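Local coordinates for Lin2111 protein (Listeria innocua, PDB 3EDP) that is of unknown function but, as a GntR-family protein with a UTRA domain, probably binds DNA as a transcription regulator, at residues Val125-Phe130 with Leu140-Leu145; Lys204-Phe209 with Ile219-Glu224. All blocks are in the same frame, centred on the assembly; numbering follows the deposited sequence.

Contact 1: residues Val125-Phe130 with Leu140-Leu145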
# COMPACT_ATOMS: atom_id res chain seq x y z
N VAL A 125 -19.20 11.29 0.64
CA VAL A 125 -18.03 10.54 1.05
C VAL A 125 -17.75 10.81 2.53
O VAL A 125 -18.09 11.87 3.05
CB VAL A 125 -16.76 10.94 0.23
CG1 VAL A 125 -16.99 10.74 -1.26
CG2 VAL A 125 -16.35 12.39 0.52
N TYR A 126 -17.15 9.83 3.20
CA TYR A 126 -16.63 10.05 4.54
C TYR A 126 -15.26 10.70 4.42
O TYR A 126 -14.46 10.35 3.54
CB TYR A 126 -16.46 8.73 5.28
CG TYR A 126 -17.74 8.04 5.64
CD1 TYR A 126 -18.54 8.52 6.68
CD2 TYR A 126 -18.16 6.91 4.95
CE1 TYR A 126 -19.72 7.89 7.02
CE2 TYR A 126 -19.33 6.26 5.29
CZ TYR A 126 -20.11 6.77 6.32
OH TYR A 126 -21.28 6.14 6.67
N SER A 127 -14.99 11.63 5.31
CA SER A 127 -13.69 12.27 5.38
C SER A 127 -13.16 12.05 6.78
O SER A 127 -13.79 12.43 7.76
CB SER A 127 -13.80 13.76 5.08
OG SER A 127 -12.53 14.37 5.14
N ILE A 128 -12.00 11.40 6.86
CA ILE A 128 -11.38 11.13 8.15
C ILE A 128 -10.01 11.78 8.18
O ILE A 128 -9.24 11.67 7.22
CB ILE A 128 -11.24 9.61 8.39
CG1 ILE A 128 -12.62 8.95 8.43
CG2 ILE A 128 -10.49 9.35 9.68
CD1 ILE A 128 -12.58 7.44 8.36
N LYS A 129 -9.72 12.47 9.27
CA LYS A 129 -8.40 13.04 9.44
C LYS A 129 -7.82 12.55 10.76
O LYS A 129 -8.47 12.63 11.80
CB LYS A 129 -8.49 14.57 9.44
CG LYS A 129 -7.14 15.26 9.37
CD LYS A 129 -7.29 16.77 9.47
CE LYS A 129 -8.48 17.27 8.66
NZ LYS A 129 -8.45 16.84 7.23
N PHE A 130 -6.59 12.03 10.71
CA PHE A 130 -5.89 11.66 11.93
C PHE A 130 -4.40 12.00 11.93
O PHE A 130 -3.78 12.21 10.89
CB PHE A 130 -6.12 10.20 12.31
CG PHE A 130 -5.52 9.21 11.35
CD1 PHE A 130 -4.20 8.81 11.46
CD2 PHE A 130 -6.30 8.64 10.35
CE1 PHE A 130 -3.65 7.89 10.58
CE2 PHE A 130 -5.76 7.71 9.47
CZ PHE A 130 -4.43 7.34 9.59
N LEU A 140 0.37 13.40 9.33
CA LEU A 140 -1.05 13.69 9.17
C LEU A 140 -1.61 12.83 8.05
O LEU A 140 -1.03 12.74 6.96
CB LEU A 140 -1.24 15.17 8.84
CG LEU A 140 -2.64 15.61 8.43
CD1 LEU A 140 -3.56 15.56 9.63
CD2 LEU A 140 -2.60 17.02 7.86
N ASP A 141 -2.73 12.17 8.32
CA ASP A 141 -3.38 11.35 7.32
C ASP A 141 -4.78 11.84 7.04
O ASP A 141 -5.50 12.24 7.95
CB ASP A 141 -3.43 9.88 7.74
CG ASP A 141 -2.14 9.15 7.46
OD1 ASP A 141 -2.12 8.31 6.54
OD2 ASP A 141 -1.13 9.44 8.14
N ARG A 142 -5.16 11.83 5.77
CA ARG A 142 -6.53 12.09 5.39
C ARG A 142 -7.03 10.95 4.50
O ARG A 142 -6.37 10.56 3.53
CB ARG A 142 -6.66 13.45 4.70
CG ARG A 142 -7.87 13.57 3.78
CD ARG A 142 -8.63 14.88 3.98
NE ARG A 142 -7.76 15.98 4.40
CZ ARG A 142 -6.80 16.52 3.66
NH1 ARG A 142 -6.55 16.05 2.44
NH2 ARG A 142 -6.08 17.53 4.14
N LEU A 143 -8.19 10.41 4.87
CA LEU A 143 -8.83 9.31 4.16
C LEU A 143 -10.19 9.75 3.61
O LEU A 143 -10.96 10.44 4.30
CB LEU A 143 -9.09 8.15 5.11
CG LEU A 143 -8.07 7.05 5.34
CD1 LEU A 143 -6.84 7.58 6.06
CD2 LEU A 143 -8.73 5.93 6.14
N ILE A 144 -10.47 9.33 2.39
CA ILE A 144 -11.75 9.59 1.76
C ILE A 144 -12.38 8.26 1.34
O ILE A 144 -11.78 7.51 0.57
CB ILE A 144 -11.60 10.51 0.54
CG1 ILE A 144 -10.85 11.79 0.92
CG2 ILE A 144 -12.96 10.83 -0.07
CD1 ILE A 144 -11.63 12.74 1.81
N LEU A 145 -13.57 7.97 1.86
CA LEU A 145 -14.29 6.73 1.55
C LEU A 145 -15.72 7.06 1.13
O LEU A 145 -16.49 7.56 1.93
CB LEU A 145 -14.37 5.84 2.80
CG LEU A 145 -13.09 5.43 3.53
CD1 LEU A 145 -13.44 4.63 4.79
CD2 LEU A 145 -12.21 4.61 2.63

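Contact 2: residues Lys204-Phe209 with Ile219-Glu224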
# COMPACT_ATOMS: atom_id res chain seq x y z
N LYS A 204 4.37 14.31 0.45
CA LYS A 204 2.97 13.93 0.33
C LYS A 204 2.86 12.62 -0.45
O LYS A 204 3.20 12.54 -1.63
CB LYS A 204 2.16 15.03 -0.36
CG LYS A 204 0.70 14.67 -0.62
CD LYS A 204 0.03 15.70 -1.50
CE LYS A 204 -1.48 15.47 -1.60
NZ LYS A 204 -2.07 16.41 -2.58
N LEU A 205 2.42 11.57 0.25
CA LEU A 205 2.24 10.25 -0.33
C LEU A 205 0.76 10.03 -0.59
O LEU A 205 -0.03 9.86 0.34
CB LEU A 205 2.77 9.19 0.64
CG LEU A 205 2.56 7.72 0.27
CD1 LEU A 205 3.32 7.37 -1.01
CD2 LEU A 205 2.97 6.80 1.43
N SER A 206 0.36 10.06 -1.86
CA SER A 206 -1.04 9.87 -2.20
C SER A 206 -1.27 8.42 -2.59
O SER A 206 -0.49 7.84 -3.34
CB SER A 206 -1.47 10.81 -3.34
OG SER A 206 -1.25 12.16 -3.00
N SER A 207 -2.34 7.83 -2.05
CA SER A 207 -2.68 6.44 -2.35
C SER A 207 -4.10 6.37 -2.88
O SER A 207 -5.03 6.95 -2.30
CB SER A 207 -2.55 5.57 -1.10
OG SER A 207 -1.28 5.67 -0.50
N VAL A 208 -4.28 5.67 -4.00
CA VAL A 208 -5.62 5.36 -4.48
C VAL A 208 -5.79 3.84 -4.41
O VAL A 208 -5.02 3.10 -4.99
CB VAL A 208 -5.83 5.85 -5.92
CG1 VAL A 208 -7.23 5.45 -6.40
CG2 VAL A 208 -5.64 7.36 -5.99
N PHE A 209 -6.79 3.38 -3.66
CA PHE A 209 -7.02 1.95 -3.52
C PHE A 209 -8.10 1.53 -4.52
O PHE A 209 -9.15 2.18 -4.62
CB PHE A 209 -7.47 1.61 -2.10
CG PHE A 209 -6.45 1.92 -1.02
CD1 PHE A 209 -5.59 0.94 -0.56
CD2 PHE A 209 -6.39 3.18 -0.45
CE1 PHE A 209 -4.67 1.22 0.45
CE2 PHE A 209 -5.47 3.47 0.55
CZ PHE A 209 -4.61 2.49 1.00
N ILE A 219 -9.30 6.73 -1.08
CA ILE A 219 -8.14 7.59 -1.28
C ILE A 219 -7.53 7.94 0.07
O ILE A 219 -8.26 8.23 1.02
CB ILE A 219 -8.51 8.91 -1.96
CG1 ILE A 219 -9.10 8.66 -3.34
CG2 ILE A 219 -7.29 9.81 -2.06
CD1 ILE A 219 -9.74 9.88 -3.95
N GLN A 220 -6.21 7.93 0.13
CA GLN A 220 -5.48 8.35 1.33
C GLN A 220 -4.37 9.33 0.97
O GLN A 220 -3.66 9.15 -0.02
CB GLN A 220 -4.88 7.15 2.04
CG GLN A 220 -4.12 7.50 3.32
CD GLN A 220 -3.65 6.24 4.04
OE1 GLN A 220 -3.57 5.17 3.44
NE2 GLN A 220 -3.37 6.35 5.34
N TYR A 221 -4.24 10.38 1.78
CA TYR A 221 -3.13 11.30 1.65
C TYR A 221 -2.38 11.26 2.96
O TYR A 221 -2.97 11.42 4.03
CB TYR A 221 -3.60 12.73 1.38
CG TYR A 221 -4.42 12.87 0.12
CD1 TYR A 221 -3.82 12.77 -1.13
CD2 TYR A 221 -5.78 13.10 0.17
CE1 TYR A 221 -4.56 12.90 -2.30
CE2 TYR A 221 -6.53 13.24 -0.98
CZ TYR A 221 -5.91 13.14 -2.21
OH TYR A 221 -6.66 13.27 -3.36
N HIS A 222 -1.08 11.00 2.89
CA HIS A 222 -0.24 10.93 4.07
C HIS A 222 0.86 11.97 3.95
O HIS A 222 1.49 12.10 2.89
CB HIS A 222 0.34 9.52 4.21
CG HIS A 222 1.39 9.40 5.27
ND1 HIS A 222 1.09 9.30 6.61
CD2 HIS A 222 2.74 9.36 5.18
CE1 HIS A 222 2.21 9.21 7.31
NE2 HIS A 222 3.23 9.24 6.47
N TYR A 223 1.09 12.72 5.02
CA TYR A 223 2.06 13.82 4.99
C TYR A 223 3.13 13.62 6.05
O TYR A 223 2.81 13.27 7.19
CB TYR A 223 1.37 15.16 5.25
CG TYR A 223 0.28 15.53 4.26
CD1 TYR A 223 0.57 16.32 3.15
CD2 TYR A 223 -1.02 15.10 4.44
CE1 TYR A 223 -0.42 16.67 2.26
CE2 TYR A 223 -2.02 15.43 3.54
CZ TYR A 223 -1.71 16.22 2.45
OH TYR A 223 -2.69 16.57 1.56
N GLU A 224 4.38 13.86 5.68
CA GLU A 224 5.49 13.79 6.62
C GLU A 224 6.45 14.95 6.39
O GLU A 224 6.68 15.36 5.25
CB GLU A 224 6.29 12.50 6.44
CG GLU A 224 5.57 11.24 6.86
CD GLU A 224 6.41 9.98 6.63
OE1 GLU A 224 7.62 10.11 6.30
OE2 GLU A 224 5.87 8.87 6.79

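Contact 1: residues Val125-Phe130 with Leu140-Leu145
The hairpin of strands 124-134 and 137-146 in the UTRA domain brings F130 against D141 and K129 against R142; the axes of 125-130 and 140-145 come within 4.7 Å and run antiparallel at 167°. Six backbone hydrogen bonds link Y126 to L145, I128 to L143 and F130 to D141, two per pair.

F130 and D141 share a face of the sheet with Y126, I128, L143 and L145. The F130 ring takes D141 CB over one face, offset toward the rim, in a CH-pi contact 3.5 Å from the ring centroid. The two side chains lie side by side, pointing the same way, with ring and carboxylate planes 3° apart; D141 OD2 is hydrogen-bonded to H222 ND1. L143 CD1 reaches F130 CE2 at 3.6 Å.

On the face of S127 and I144, K129 bends at chi3 and chi4 until NZ sits at the edge of the R142 guanidinium, 3.0 Å from NE. These are two donors with like charge; E189, in helix 188-194, forms salt bridges to both and probably offsets their repulsion. K129 CG meets L140 CD1 at 3.6 Å.

Strand 99-108 bonds to the outer edge of 125-130, strand 215-225 flanks 140-145, and helix 188-194 packs on K129 and L140.

Contact 2: residues Lys204-Phe209 with Ile219-Glu224
K204, Q220 and H222 lose the most surface where strand 204-209 pairs with 219-224. K204 faces Y221 and Y223. With CG anti to the backbone N (chi1 176°) and the chain extended beyond it, the lysine runs side by side with both tyrosines, pointing the same way. Its CG lies 3.7 Å from Y223 CE1, and CE is 3.6 Å from both Y223 OH and Y221 CD1, so the methylenes do the touching. S206 OG meets the Y221 ring at its edge, in plane, 3.2 Å from CD1.

Q220 and H222 occupy the other face, with L205 and S207. Q220 crosses F209, placing OE1 in plane at the ring edge, 3.8 Å from CZ, with amide and ring planes 31° apart. Its NE2 has a weak hydrogen bond to D141. H222 pairs with L205 through two backbone bonds, and its CB lies 3.9 Å from L205 O. Its ring is gripped through both nitrogens: NE2 gives a 2.7 Å bond to E224 OE2, almost in the imidazole plane and on the anti side of the carboxylate, while ND1 pairs with D141. The two bonds fix the ring's rotation, and the paired carboxylates would tend to stabilise a protonated imidazole.

Two more backbone bonds join S207 with Q220. These paired strands form an antiparallel beta hairpin within the six-stranded sheet of the UTRA domain, between strands 137-146 and 176-185.

Overall arrangement
Following the chain from the N-terminal GntR-family region, strand 99-108 and helix 110-117 come before contact 1, which closes a hairpin loop, nine residues separating its segments. Helix 163-167, strand 176-185 and helix 188-194 follow, and only then does contact 2 close a second hairpin, 201-211 with 215-225. The two loops are thus in series, neither nesting nor crossing. In space they are neighbours, their centres about 10 Å apart, because 140-145 lies antiparallel beside 219-224. At this seam R142 O lies 2.8 Å from Y221 N, a probable backbone hydrogen bond. The two hairpins form the middle of one antiparallel sheet, with strands 99-108 and 176-185 at its edges within the chain.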